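Local atomic coordinates of hypothetical sugar binding protein (Bacteroides thetaiotaomicron, PDB entry 3SEE), a protein that is of unknown function but probably binds sugars through a galactose-binding-domain-like beta-sandwich. Residues A[111-116]-A[197-202]. Sequence-based numbering, arbitrary orientation. Where two conformers were deposited one is given.
Sequences VYIKQT and KDCYVA
Tyr112 and Tyr200 both hold CG between the backbone N and the carbonyl carbon (chi1 62° and 55°), and the outer end of each side chain comes nearer the other strand. The example is the pairing of antiparallel neighbours in a galactose-binding-like beta-sandwich: strand 111-115 runs beside strand 199-202, with hydrogen-bonded pairs at Tyr112–Ala202 and Lys114–Tyr200. The Tyr112 ring lies over Ala202, whose CB sits 3.6 Å from the ring centroid in a CH-pi contact, slightly offset toward the rim. Tyr200 runs alongside Lys114, its OH 3.5 Å from Lys114 CD. One water joins Tyr112 OH to Tyr200 OH, and a second links Tyr200 OH to Lys114 NZ; Tyr112 OH also bonds Trp76 O, and Lys114 NZ forms a salt bridge with Glu118. The other face is apolar: Ile113 CG1 meets Val201 CG2 at 4.2 Å; Val201 also packs on Leu96 of strand 93-102, and Ile113 on Phe131 of strand 130-133.

Past the strand end, the side chains of Thr116 and Asp198 cross at about a right angle, Thr116 OG1 donating to Asp198 OD1 at 2.8 Å from well above the carboxylate plane, while Asp198 OD2 forms a salt bridge with Arg84 NH2 of strand 79-85. An alanine in place of Asp198 would probably leave Thr116 OG1 without its carboxylate acceptor and Arg84 without this salt bridge. Thr116 N still bonds Asp198 O, a nearly straight link (175° at the hydrogen) with the donor above the carbonyl plane.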
# COMPACT_ATOMS: atom_id res chain seq x y z
N VAL A 111 3.79 -2.03 0.26
CA VAL A 111 2.35 -2.21 0.45
C VAL A 111 2.00 -1.97 1.92
O VAL A 111 2.75 -2.41 2.80
CB VAL A 111 1.99 -3.69 0.20
CG1 VAL A 111 0.51 -3.97 0.53
CG2 VAL A 111 2.34 -4.08 -1.21
N TYR A 112 0.82 -1.42 2.20
CA TYR A 112 0.17 -1.58 3.49
C TYR A 112 -1.35 -1.52 3.24
O TYR A 112 -1.79 -1.10 2.17
CB TYR A 112 0.64 -0.56 4.55
CG TYR A 112 0.40 0.90 4.24
CD1 TYR A 112 -0.86 1.47 4.41
CD2 TYR A 112 1.42 1.71 3.76
CE1 TYR A 112 -1.08 2.80 4.14
CE2 TYR A 112 1.19 3.05 3.48
CZ TYR A 112 -0.06 3.59 3.68
OH TYR A 112 -0.32 4.92 3.41
N ILE A 113 -2.13 -1.92 4.25
CA ILE A 113 -3.59 -1.91 4.15
C ILE A 113 -4.10 -1.32 5.46
O ILE A 113 -3.90 -1.88 6.53
CB ILE A 113 -4.17 -3.32 3.90
CG1 ILE A 113 -3.45 -4.04 2.75
CG2 ILE A 113 -5.68 -3.21 3.61
CD1 ILE A 113 -3.98 -5.47 2.45
N LYS A 114 -4.72 -0.14 5.36
CA LYS A 114 -5.01 0.72 6.50
C LYS A 114 -6.50 1.03 6.60
O LYS A 114 -7.20 1.18 5.61
CB LYS A 114 -4.20 2.03 6.41
CG LYS A 114 -4.22 2.86 7.68
CD LYS A 114 -3.30 4.06 7.56
CE LYS A 114 -3.20 4.86 8.84
NZ LYS A 114 -4.49 5.52 9.21
N GLN A 115 -6.95 1.23 7.83
CA GLN A 115 -8.28 1.73 8.12
C GLN A 115 -8.49 3.13 7.52
O GLN A 115 -7.66 4.01 7.69
CB GLN A 115 -8.46 1.77 9.62
CG GLN A 115 -9.84 2.26 10.07
CD GLN A 115 -10.11 1.98 11.54
OE1 GLN A 115 -9.55 1.03 12.10
NE2 GLN A 115 -11.01 2.75 12.16
N THR A 116 -9.63 3.34 6.85
CA THR A 116 -9.87 4.62 6.20
C THR A 116 -10.16 5.75 7.19
O THR A 116 -9.52 6.82 7.11
CB THR A 116 -11.02 4.51 5.20
OG1 THR A 116 -10.74 3.42 4.32
CG2 THR A 116 -11.20 5.80 4.40
N LYS A 197 -14.75 -3.07 7.36
CA LYS A 197 -15.79 -2.48 6.53
C LYS A 197 -15.31 -1.33 5.66
O LYS A 197 -16.00 -0.96 4.70
CB LYS A 197 -16.95 -1.98 7.38
CG LYS A 197 -17.57 -3.04 8.23
CD LYS A 197 -18.76 -2.48 9.03
CE LYS A 197 -19.28 -3.42 10.13
NZ LYS A 197 -18.76 -3.19 11.54
N ASP A 198 -14.15 -0.75 5.96
CA ASP A 198 -13.69 0.43 5.23
C ASP A 198 -12.19 0.60 5.44
O ASP A 198 -11.74 1.07 6.49
CB ASP A 198 -14.46 1.67 5.70
CG ASP A 198 -14.22 2.87 4.85
OD1 ASP A 198 -13.43 2.80 3.87
OD2 ASP A 198 -14.84 3.92 5.15
N CYS A 199 -11.44 0.15 4.44
CA CYS A 199 -9.99 0.23 4.49
C CYS A 199 -9.50 0.58 3.09
O CYS A 199 -10.31 0.66 2.15
CB CYS A 199 -9.39 -1.10 4.97
SG CYS A 199 -9.67 -2.50 3.85
N TYR A 200 -8.19 0.77 2.94
CA TYR A 200 -7.62 0.92 1.62
C TYR A 200 -6.29 0.22 1.52
O TYR A 200 -5.51 0.19 2.49
CB TYR A 200 -7.49 2.40 1.22
CG TYR A 200 -6.71 3.27 2.16
CD1 TYR A 200 -7.34 3.84 3.26
CD2 TYR A 200 -5.37 3.55 1.95
CE1 TYR A 200 -6.62 4.67 4.11
CE2 TYR A 200 -4.67 4.37 2.81
CZ TYR A 200 -5.30 4.91 3.92
OH TYR A 200 -4.67 5.76 4.80
N VAL A 201 -6.06 -0.33 0.34
CA VAL A 201 -4.73 -0.78 -0.05
C VAL A 201 -3.91 0.41 -0.54
O VAL A 201 -4.40 1.22 -1.32
CB VAL A 201 -4.85 -1.83 -1.17
CG1 VAL A 201 -3.46 -2.21 -1.73
CG2 VAL A 201 -5.62 -3.05 -0.69
N ALA A 202 -2.67 0.52 -0.08
CA ALA A 202 -1.69 1.51 -0.53
C ALA A 202 -0.50 0.77 -1.13
O ALA A 202 0.06 -0.14 -0.51
CB ALA A 202 -1.22 2.35 0.67
O HOH W 1 -2.12 6.55 4.74
O HOH W 2 -6.15 6.27 7.15